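Cell wall surface anchor family protein (Streptococcus agalactiae serogroup V, PDB 3PF2) forms, as the major pilin, the shaft of a surface pilus of this Gram-positive bacterium, here represented by a calcium-binding C-terminal fragment of two Ig-like domains. Local coordinates at residues G56-I67 with A130-N141; A261-E272 with E285-T293. All coordinates share one frame; numbering follows the deposited sequence.

Contact 1 (G56-I67 with A130-N141); sequences GLTYKSVGKIKI and AFLEIPVASTIN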
loop_
_atom_site.group_PDB
_atom_site.type_symbol
_atom_site.label_atom_id
_atom_site.label_comp_id
_atom_site.label_asym_id
_atom_site.label_seq_id
_atom_site.Cartn_x
_atom_site.Cartn_y
_atom_site.Cartn_z
ATOM N N GLY A 56 -7.612 1.921 5.383
ATOM C CA GLY A 56 -6.941 0.693 4.957
ATOM C C GLY A 56 -5.433 0.811 4.850
ATOM O O GLY A 56 -4.767 -0.122 4.393
ATOM N N LEU A 57 -4.888 1.953 5.261
ATOM C CA LEU A 57 -3.437 2.144 5.298
ATOM C C LEU A 57 -2.949 2.311 6.731
ATOM O O LEU A 57 -3.585 2.997 7.522
ATOM C CB LEU A 57 -3.039 3.366 4.474
ATOM C CG LEU A 57 -3.406 3.358 2.983
ATOM C CD1 LEU A 57 -3.066 4.682 2.353
ATOM C CD2 LEU A 57 -2.692 2.231 2.228
ATOM N N THR A 58 -1.828 1.671 7.059
ATOM C CA THR A 58 -1.150 1.892 8.342
ATOM C C THR A 58 0.179 2.602 8.096
ATOM O O THR A 58 1.051 2.090 7.395
ATOM C CB THR A 58 -0.944 0.566 9.133
ATOM O OG1 THR A 58 -2.223 0.012 9.471
ATOM C CG2 THR A 58 -0.135 0.808 10.438
ATOM N N TYR A 59 0.311 3.797 8.670
ATOM C CA TYR A 59 1.554 4.558 8.693
ATOM C C TYR A 59 2.628 3.850 9.530
ATOM O O TYR A 59 2.338 3.322 10.620
ATOM C CB TYR A 59 1.280 5.956 9.272
ATOM C CG TYR A 59 2.513 6.733 9.706
ATOM C CD1 TYR A 59 3.164 7.600 8.827
ATOM C CD2 TYR A 59 3.009 6.615 11.007
ATOM C CE1 TYR A 59 4.290 8.321 9.228
ATOM C CE2 TYR A 59 4.130 7.313 11.415
ATOM C CZ TYR A 59 4.755 8.172 10.529
ATOM O OH TYR A 59 5.865 8.883 10.920
ATOM N N LYS A 60 3.856 3.837 9.019
ATOM C CA LYS A 60 4.982 3.212 9.727
ATOM C C LYS A 60 6.004 4.230 10.200
ATOM O O LYS A 60 6.371 4.235 11.371
ATOM C CB LYS A 60 5.680 2.140 8.883
ATOM C CG LYS A 60 4.869 0.877 8.672
ATOM C CD LYS A 60 4.545 0.183 9.999
ATOM C CE LYS A 60 3.423 -0.831 9.816
ATOM N NZ LYS A 60 3.192 -1.613 11.072
ATOM N N SER A 61 6.473 5.074 9.286
ATOM C CA SER A 61 7.506 6.060 9.606
ATOM C C SER A 61 7.678 7.026 8.460
ATOM O O SER A 61 7.193 6.772 7.351
ATOM C CB SER A 61 8.858 5.362 9.850
ATOM O OG SER A 61 9.195 4.544 8.747
ATOM N N VAL A 62 8.366 8.135 8.730
ATOM C CA VAL A 62 8.832 9.033 7.682
ATOM C C VAL A 62 10.320 8.764 7.465
ATOM O O VAL A 62 11.078 8.597 8.435
ATOM C CB VAL A 62 8.599 10.522 8.041
ATOM C CG1 VAL A 62 9.153 11.442 6.958
ATOM C CG2 VAL A 62 7.090 10.809 8.292
ATOM N N GLY A 63 10.730 8.723 6.198
ATOM C CA GLY A 63 12.100 8.406 5.819
ATOM C C GLY A 63 12.988 9.628 5.709
ATOM O O GLY A 63 12.791 10.620 6.414
ATOM N N LYS A 64 13.961 9.562 4.807
ATOM C CA LYS A 64 14.935 10.632 4.682
ATOM C C LYS A 64 14.402 11.714 3.735
ATOM O O LYS A 64 14.224 11.465 2.545
ATOM C CB LYS A 64 16.263 10.064 4.186
ATOM C CG LYS A 64 17.466 10.899 4.574
ATOM C CD LYS A 64 18.795 10.161 4.366
ATOM C CE LYS A 64 19.141 10.036 2.890
ATOM N NZ LYS A 64 20.514 9.479 2.688
ATOM N N ILE A 65 14.168 12.911 4.272
ATOM C CA ILE A 65 13.640 14.034 3.479
ATOM C C ILE A 65 14.761 14.719 2.702
ATOM O O ILE A 65 15.783 15.093 3.291
ATOM C CB ILE A 65 12.837 15.027 4.359
ATOM C CG1 ILE A 65 11.657 14.302 5.010
ATOM C CG2 ILE A 65 12.370 16.251 3.548
ATOM C CD1 ILE A 65 10.715 15.186 5.800
ATOM N N LYS A 66 14.565 14.873 1.386
ATOM C CA LYS A 66 15.595 15.348 0.463
ATOM C C LYS A 66 15.130 16.529 -0.364
ATOM O O LYS A 66 13.972 16.590 -0.760
ATOM C CB LYS A 66 16.005 14.249 -0.539
ATOM C CG LYS A 66 16.401 12.915 0.059
ATOM C CD LYS A 66 17.729 12.995 0.805
ATOM C CE LYS A 66 18.880 13.438 -0.093
ATOM N NZ LYS A 66 19.318 12.409 -1.072
ATOM N N ILE A 67 16.050 17.459 -0.607
ATOM C CA ILE A 67 15.931 18.408 -1.709
ATOM C C ILE A 67 17.166 18.244 -2.577
ATOM O O ILE A 67 18.295 18.490 -2.124
ATOM C CB ILE A 67 15.786 19.875 -1.239
ATOM C CG1 ILE A 67 14.543 20.040 -0.362
ATOM C CG2 ILE A 67 15.705 20.789 -2.447
ATOM C CD1 ILE A 67 14.468 21.372 0.383
ATOM N N ALA A 130 15.804 19.547 -8.909
ATOM C CA ALA A 130 15.559 19.355 -7.477
ATOM C C ALA A 130 14.153 19.722 -7.047
ATOM O O ALA A 130 13.568 20.691 -7.549
ATOM C CB ALA A 130 16.558 20.167 -6.644
ATOM N N PHE A 131 13.636 18.957 -6.090
ATOM C CA PHE A 131 12.338 19.225 -5.475
ATOM C C PHE A 131 12.321 18.622 -4.070
ATOM O O PHE A 131 13.254 17.899 -3.693
ATOM C CB PHE A 131 11.200 18.668 -6.353
ATOM C CG PHE A 131 11.206 17.173 -6.480
ATOM C CD1 PHE A 131 10.447 16.391 -5.599
ATOM C CD2 PHE A 131 11.959 16.541 -7.480
ATOM C CE1 PHE A 131 10.459 14.985 -5.695
ATOM C CE2 PHE A 131 11.963 15.138 -7.576
ATOM C CZ PHE A 131 11.199 14.377 -6.680
ATOM N N LEU A 132 11.288 18.938 -3.288
ATOM C CA LEU A 132 11.145 18.396 -1.938
ATOM C C LEU A 132 10.501 17.017 -2.008
ATOM O O LEU A 132 9.402 16.854 -2.539
ATOM C CB LEU A 132 10.324 19.319 -1.033
ATOM C CG LEU A 132 10.055 18.813 0.394
ATOM C CD1 LEU A 132 11.346 18.811 1.208
ATOM C CD2 LEU A 132 8.983 19.638 1.116
ATOM N N GLU A 133 11.213 16.034 -1.462
ATOM C CA GLU A 133 10.795 14.638 -1.502
ATOM C C GLU A 133 10.679 14.099 -0.088
ATOM O O GLU A 133 11.640 14.141 0.679
ATOM C CB GLU A 133 11.793 13.825 -2.325
ATOM C CG GLU A 133 11.611 12.311 -2.259
ATOM C CD GLU A 133 12.770 11.560 -2.901
ATOM O OE1 GLU A 133 13.677 12.180 -3.511
ATOM O OE2 GLU A 133 12.758 10.311 -2.816
ATOM N N ILE A 134 9.492 13.606 0.250
ATOM C CA ILE A 134 9.215 13.053 1.576
ATOM C C ILE A 134 8.742 11.609 1.447
ATOM O O ILE A 134 7.582 11.360 1.104
ATOM C CB ILE A 134 8.140 13.864 2.357
ATOM C CG1 ILE A 134 8.490 15.356 2.405
ATOM C CG2 ILE A 134 7.928 13.273 3.769
ATOM C CD1 ILE A 134 7.408 16.192 3.040
ATOM N N PRO A 135 9.635 10.644 1.717
ATOM C CA PRO A 135 9.209 9.242 1.703
ATOM C C PRO A 135 8.474 8.877 2.984
ATOM O O PRO A 135 8.935 9.213 4.082
ATOM C CB PRO A 135 10.530 8.457 1.584
ATOM C CG PRO A 135 11.635 9.437 1.801
ATOM C CD PRO A 135 11.042 10.796 2.121
ATOM N N VAL A 136 7.317 8.231 2.848
ATOM C CA VAL A 136 6.513 7.809 3.987
ATOM C C VAL A 136 6.270 6.305 3.905
ATOM O O VAL A 136 5.611 5.818 2.985
ATOM C CB VAL A 136 5.175 8.583 4.087
ATOM C CG1 VAL A 136 4.364 8.116 5.300
ATOM C CG2 VAL A 136 5.452 10.087 4.192
ATOM N N ALA A 137 6.809 5.575 4.873
ATOM C CA ALA A 137 6.608 4.131 4.936
ATOM C C ALA A 137 5.213 3.780 5.439
ATOM O O ALA A 137 4.693 4.411 6.371
ATOM C CB ALA A 137 7.685 3.491 5.805
ATOM N N SER A 138 4.613 2.770 4.810
ATOM C CA SER A 138 3.197 2.477 4.955
ATOM C C SER A 138 2.964 0.996 4.672
ATOM O O SER A 138 3.785 0.369 4.027
ATOM C CB SER A 138 2.422 3.320 3.919
ATOM O OG SER A 138 1.018 3.194 4.062
ATOM N N THR A 139 1.865 0.448 5.193
ATOM C CA THR A 139 1.398 -0.889 4.785
ATOM C C THR A 139 -0.084 -0.807 4.448
ATOM O O THR A 139 -0.768 0.118 4.876
ATOM C CB THR A 139 1.577 -1.951 5.893
ATOM O OG1 THR A 139 0.812 -1.575 7.051
ATOM C CG2 THR A 139 3.043 -2.117 6.281
ATOM N N ILE A 140 -0.576 -1.760 3.657
ATOM C CA ILE A 140 -2.007 -1.952 3.509
ATOM C C ILE A 140 -2.441 -2.845 4.680
ATOM O O ILE A 140 -1.751 -3.807 5.000
ATOM C CB ILE A 140 -2.347 -2.672 2.181
ATOM C CG1 ILE A 140 -1.861 -1.854 0.970
ATOM C CG2 ILE A 140 -3.856 -2.955 2.076
ATOM C CD1 ILE A 140 -2.031 -2.542 -0.411
ATOM N N ASN A 141 -3.566 -2.530 5.314
ATOM C CA ASN A 141 -4.032 -3.338 6.446
ATOM C C ASN A 141 -5.338 -4.084 6.167
ATOM O O ASN A 141 -5.862 -4.050 5.049
ATOM C CB ASN A 141 -4.139 -2.480 7.715
ATOM C CG ASN A 141 -5.156 -1.380 7.581
ATOM O OD1 ASN A 141 -6.272 -1.623 7.142
ATOM N ND2 ASN A 141 -4.783 -0.156 7.971
#
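N141 and T58 meet at one end of the strand pair, where 57-62 starts and 132-140 finishes: ND2 of N141 donates to OG1 of T58 at 3.0 Å, the hydroxyl lying close to the amide plane. Holding CG of N141 between its backbone N and carbonyl carbon (chi1 63°) turns the amide back across the G56 end of the partner strand, and the backbone N of N141 reaches O of G56 at 2.8 Å. Next come the T58–T139 pair, bonded in both directions, and then a classic beta bulge, in which K60 and S61 both face A137. O of A137 takes a 2.8 Å bond from N of K60 and a weak one from N of S61. The pairing belongs to an antiparallel sheet of the Cna-B-like domain, where 132-140 runs between 57-67 and 29-35. Past the bulge P135 has no N-H to give; its O receives N of G63 in a nearly straight bond (176°), while its CD packs 3.3 Å from O of K64. Regular pairing resumes at K66 and E133. Into the core, CD1 of L132 fits against CG2 of I65 at 3.6 Å and also touches I67, and CG1 of V136 lies at the ring edge of Y59. Farther out, N125 binds OE1 of E133, K143 donates its backbone N to OD1 of N141, and I93 and F95 of strand 90-95 cover I134.

Contact 2 (A261-E272 with E285-T293); sequences AEGTAVTYKLKE and EIEFTVSQT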
loop_
_atom_site.group_PDB
_atom_site.type_symbol
_atom_site.label_atom_id
_atom_site.label_comp_id
_atom_site.label_asym_id
_atom_site.label_seq_id
_atom_site.Cartn_x
_atom_site.Cartn_y
_atom_site.Cartn_z
ATOM N N ALA A 261 -5.516 -0.910 -10.232
ATOM C CA ALA A 261 -6.316 -1.891 -9.496
ATOM C C ALA A 261 -7.071 -2.877 -10.407
ATOM O O ALA A 261 -7.523 -3.921 -9.935
ATOM C CB ALA A 261 -7.276 -1.187 -8.520
ATOM N N GLU A 262 -7.189 -2.532 -11.692
ATOM C CA GLU A 262 -7.752 -3.419 -12.715
ATOM C C GLU A 262 -6.700 -4.263 -13.440
ATOM O O GLU A 262 -7.027 -4.971 -14.411
ATOM C CB GLU A 262 -8.494 -2.592 -13.765
ATOM C CG GLU A 262 -9.603 -1.761 -13.227
ATOM C CD GLU A 262 -10.434 -1.143 -14.333
ATOM O OE1 GLU A 262 -10.079 -1.308 -15.529
ATOM O OE2 GLU A 262 -11.439 -0.487 -14.003
ATOM N N GLY A 263 -5.449 -4.185 -12.975
ATOM C CA GLY A 263 -4.286 -4.745 -13.674
ATOM C C GLY A 263 -4.049 -6.240 -13.557
ATOM O O GLY A 263 -4.830 -6.955 -12.929
ATOM N N THR A 264 -2.951 -6.699 -14.152
ATOM C CA THR A 264 -2.746 -8.143 -14.371
ATOM C C THR A 264 -2.742 -8.978 -13.087
ATOM O O THR A 264 -2.063 -8.656 -12.107
ATOM C CB THR A 264 -1.495 -8.461 -15.214
ATOM O OG1 THR A 264 -1.525 -7.674 -16.417
ATOM C CG2 THR A 264 -1.506 -9.936 -15.619
ATOM N N ALA A 265 -3.510 -10.058 -13.145
ATOM C CA ALA A 265 -3.603 -11.020 -12.054
ATOM C C ALA A 265 -2.252 -11.677 -11.769
ATOM O O ALA A 265 -1.372 -11.743 -12.646
ATOM C CB ALA A 265 -4.654 -12.059 -12.369
ATOM N N VAL A 266 -2.088 -12.147 -10.531
ATOM C CA VAL A 266 -0.877 -12.845 -10.104
ATOM C C VAL A 266 -1.227 -14.275 -9.721
ATOM O O VAL A 266 -2.223 -14.509 -9.041
ATOM C CB VAL A 266 -0.208 -12.120 -8.906
ATOM C CG1 VAL A 266 0.896 -12.971 -8.250
ATOM C CG2 VAL A 266 0.388 -10.798 -9.362
ATOM N N THR A 267 -0.385 -15.211 -10.159
ATOM C CA THR A 267 -0.562 -16.626 -9.852
ATOM C C THR A 267 0.081 -16.990 -8.522
ATOM O O THR A 267 1.204 -16.583 -8.221
ATOM C CB THR A 267 0.044 -17.511 -10.970
ATOM O OG1 THR A 267 -0.654 -17.252 -12.183
ATOM C CG2 THR A 267 -0.079 -19.013 -10.622
ATOM N N TYR A 268 -0.651 -17.766 -7.728
ATOM C CA TYR A 268 -0.102 -18.387 -6.525
ATOM C C TYR A 268 -0.422 -19.876 -6.605
ATOM O O TYR A 268 -1.115 -20.318 -7.509
ATOM C CB TYR A 268 -0.727 -17.785 -5.263
ATOM C CG TYR A 268 -0.402 -16.323 -5.059
ATOM C CD1 TYR A 268 0.721 -15.937 -4.340
ATOM C CD2 TYR A 268 -1.220 -15.324 -5.611
ATOM C CE1 TYR A 268 1.025 -14.586 -4.155
ATOM C CE2 TYR A 268 -0.916 -13.967 -5.429
ATOM C CZ TYR A 268 0.207 -13.618 -4.705
ATOM O OH TYR A 268 0.543 -12.293 -4.505
ATOM N N LYS A 269 0.120 -20.650 -5.680
ATOM C CA LYS A 269 -0.087 -22.100 -5.709
ATOM C C LYS A 269 -0.503 -22.623 -4.354
ATOM O O LYS A 269 -0.137 -22.061 -3.321
ATOM C CB LYS A 269 1.199 -22.801 -6.142
ATOM C CG LYS A 269 1.618 -22.465 -7.539
ATOM C CD LYS A 269 2.855 -23.241 -7.951
ATOM C CE LYS A 269 3.256 -22.809 -9.359
ATOM N NZ LYS A 269 4.610 -23.341 -9.721
ATOM N N LEU A 270 -1.273 -23.708 -4.356
ATOM C CA LEU A 270 -1.523 -24.449 -3.113
ATOM C C LEU A 270 -0.916 -25.838 -3.273
ATOM O O LEU A 270 -1.077 -26.457 -4.314
ATOM C CB LEU A 270 -3.024 -24.590 -2.847
ATOM C CG LEU A 270 -3.818 -23.303 -2.618
ATOM C CD1 LEU A 270 -5.291 -23.654 -2.501
ATOM C CD2 LEU A 270 -3.350 -22.587 -1.389
ATOM N N LYS A 271 -0.177 -26.285 -2.266
ATOM C CA LYS A 271 0.283 -27.673 -2.232
ATOM C C LYS A 271 -0.533 -28.403 -1.179
ATOM O O LYS A 271 -0.443 -28.094 0.010
ATOM C CB LYS A 271 1.763 -27.724 -1.885
ATOM C CG LYS A 271 2.328 -29.141 -1.806
ATOM C CD LYS A 271 3.706 -29.124 -1.175
ATOM C CE LYS A 271 4.222 -30.548 -0.977
ATOM N NZ LYS A 271 5.596 -30.522 -0.398
ATOM N N GLU A 272 -1.328 -29.375 -1.614
ATOM C CA GLU A 272 -2.148 -30.133 -0.692
ATOM C C GLU A 272 -1.259 -31.102 0.080
ATOM O O GLU A 272 -0.573 -31.937 -0.522
ATOM C CB GLU A 272 -3.262 -30.871 -1.425
ATOM C CG GLU A 272 -4.292 -31.496 -0.475
ATOM C CD GLU A 272 -5.522 -32.009 -1.190
ATOM O OE1 GLU A 272 -5.714 -31.653 -2.371
ATOM O OE2 GLU A 272 -6.310 -32.769 -0.572
ATOM N N GLU A 285 0.577 -29.666 -7.635
ATOM C CA GLU A 285 0.148 -28.449 -6.953
ATOM C C GLU A 285 -0.991 -27.797 -7.727
ATOM O O GLU A 285 -1.171 -28.048 -8.928
ATOM C CB GLU A 285 1.331 -27.495 -6.760
ATOM C CG GLU A 285 2.407 -28.115 -5.850
ATOM C CD GLU A 285 3.607 -27.237 -5.551
ATOM O OE1 GLU A 285 3.871 -26.274 -6.301
ATOM O OE2 GLU A 285 4.318 -27.542 -4.554
ATOM N N ILE A 286 -1.758 -26.976 -7.026
ATOM C CA ILE A 286 -2.963 -26.341 -7.556
ATOM C C ILE A 286 -2.688 -24.856 -7.745
ATOM O O ILE A 286 -2.342 -24.169 -6.787
ATOM C CB ILE A 286 -4.128 -26.480 -6.550
ATOM C CG1 ILE A 286 -4.419 -27.967 -6.275
ATOM C CG2 ILE A 286 -5.372 -25.699 -7.042
ATOM C CD1 ILE A 286 -4.751 -28.259 -4.843
ATOM N N GLU A 287 -2.847 -24.365 -8.965
ATOM C CA GLU A 287 -2.642 -22.942 -9.226
ATOM C C GLU A 287 -3.939 -22.172 -9.032
ATOM O O GLU A 287 -5.028 -22.710 -9.228
ATOM C CB GLU A 287 -2.079 -22.725 -10.635
ATOM C CG GLU A 287 -0.659 -23.253 -10.797
ATOM C CD GLU A 287 0.013 -22.839 -12.104
ATOM O OE1 GLU A 287 -0.631 -22.182 -12.956
ATOM O OE2 GLU A 287 1.210 -23.172 -12.262
ATOM N N PHE A 288 -3.827 -20.912 -8.614
ATOM C CA PHE A 288 -4.969 -19.999 -8.653
ATOM C C PHE A 288 -4.483 -18.600 -8.943
ATOM O O PHE A 288 -3.293 -18.335 -8.842
ATOM C CB PHE A 288 -5.780 -20.025 -7.345
ATOM C CG PHE A 288 -5.054 -19.502 -6.135
ATOM C CD1 PHE A 288 -5.216 -18.162 -5.715
ATOM C CD2 PHE A 288 -4.254 -20.343 -5.369
ATOM C CE1 PHE A 288 -4.576 -17.673 -4.559
ATOM C CE2 PHE A 288 -3.599 -19.868 -4.212
ATOM C CZ PHE A 288 -3.768 -18.539 -3.798
ATOM N N THR A 289 -5.396 -17.708 -9.321
ATOM C CA THR A 289 -4.995 -16.326 -9.553
ATOM C C THR A 289 -5.753 -15.367 -8.653
ATOM O O THR A 289 -6.929 -15.578 -8.353
ATOM C CB THR A 289 -5.167 -15.887 -11.008
ATOM O OG1 THR A 289 -6.511 -16.134 -11.418
ATOM C CG2 THR A 289 -4.217 -16.645 -11.933
ATOM N N VAL A 290 -5.039 -14.339 -8.217
ATOM C CA VAL A 290 -5.605 -13.208 -7.510
ATOM C C VAL A 290 -5.689 -12.054 -8.502
ATOM O O VAL A 290 -4.691 -11.715 -9.155
ATOM C CB VAL A 290 -4.720 -12.805 -6.315
ATOM C CG1 VAL A 290 -5.271 -11.525 -5.658
ATOM C CG2 VAL A 290 -4.683 -13.943 -5.298
ATOM N N SER A 291 -6.891 -11.495 -8.640
ATOM C CA SER A 291 -7.169 -10.399 -9.578
ATOM C C SER A 291 -8.015 -9.343 -8.882
ATOM O O SER A 291 -8.308 -9.455 -7.699
ATOM C CB SER A 291 -7.950 -10.935 -10.776
ATOM O OG SER A 291 -9.285 -11.273 -10.394
ATOM N N GLN A 292 -8.447 -8.328 -9.625
ATOM C CA GLN A 292 -9.352 -7.346 -9.042
ATOM C C GLN A 292 -10.654 -7.980 -8.530
ATOM O O GLN A 292 -11.223 -7.524 -7.533
ATOM C CB GLN A 292 -9.676 -6.257 -10.062
ATOM C CG GLN A 292 -10.618 -5.194 -9.507
ATOM C CD GLN A 292 -10.936 -4.120 -10.512
ATOM O OE1 GLN A 292 -11.205 -4.402 -11.669
ATOM N NE2 GLN A 292 -10.893 -2.877 -10.070
ATOM N N THR A 293 -11.098 -9.043 -9.194
ATOM C CA THR A 293 -12.434 -9.589 -8.957
ATOM C C THR A 293 -12.449 -11.023 -8.415
ATOM O O THR A 293 -13.472 -11.713 -8.501
ATOM C CB THR A 293 -13.314 -9.514 -10.243
ATOM O OG1 THR A 293 -12.678 -10.250 -11.309
ATOM C CG2 THR A 293 -13.515 -8.064 -10.673
HETATM O O HOH W 1 -7.441 -7.769 -12.293
HETATM O O HOH W 2 -1.882 -19.400 -13.207
#
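The F288 ring carries CB of Y268 over one face, 3.9 Å from the ring centroid, a CH-pi contact. CG of F288 sits between the backbone N and the carbonyl carbon (chi1 66°), which swings the ring back toward the neighbouring strand and under that methylene. The Y268 ring is slid aside: the planes are 27° apart, but with centroids 5.9 Å apart the rings barely overlap. CE2 of F288 also meets CG of L270 at 3.8 Å, the two side chains crossing at about a right angle, while CG2 of V290 approaches CD2 of Y268 obliquely at 3.7 Å. These residues, with I286, share one side of an antiparallel beta hairpin in the prealbumin-like domain, whose strands 266-274 and 286-290 are joined by paired backbone bonds at V266–V290, Y268–F288 and L270–I286. F186 of strand 178-190 stacks edge-to-face with F288, and A254 O accepts from the hydroxyl of Y268.

The other side of the hairpin is polar. K269 runs extended beside E287, and CE of K269 lies 3.6 Å from OE2 of E287, yet their charged ends stay beyond salt-bridge distance; NZ of K269 instead donates to O of S207. One water spans OG1 of T267 and OE1 of E287. Beyond the paired strands a second water accepts from N of Q292 and donates to O of G263 at 2.8 Å, bridging the loops where direct pairing has ended. There the extended side chain of Q292 lies alongside E262, its amide plane turned 55° from the carboxylate and CB of Q292 3.2 Å from O of A261. S291 shapes this exit through an ST turn, its OG accepting from N of T293, and Y255 packs against both V290 and Q292.

How the contacts relate
From the N terminus, the chain first lays down 56-67 and returns to it at 130-141, so contact 1 closes a loop of 62 intervening residues containing both helical and strand segments. Contact 2 opens only afterwards and closes a much shorter loop, 12 residues between 261-272 and 285-293. The two are therefore in series, neither nested nor crossed. Contact 1 joins strands distant in sequence within the Cna-B-like domain, whereas contact 2 zips a local hairpin in the prealbumin-like domain. Their centres are 29 Å apart and their nearest atoms about 10 Å apart, without touching: each pairing ties together its own domain of the pilin fragment.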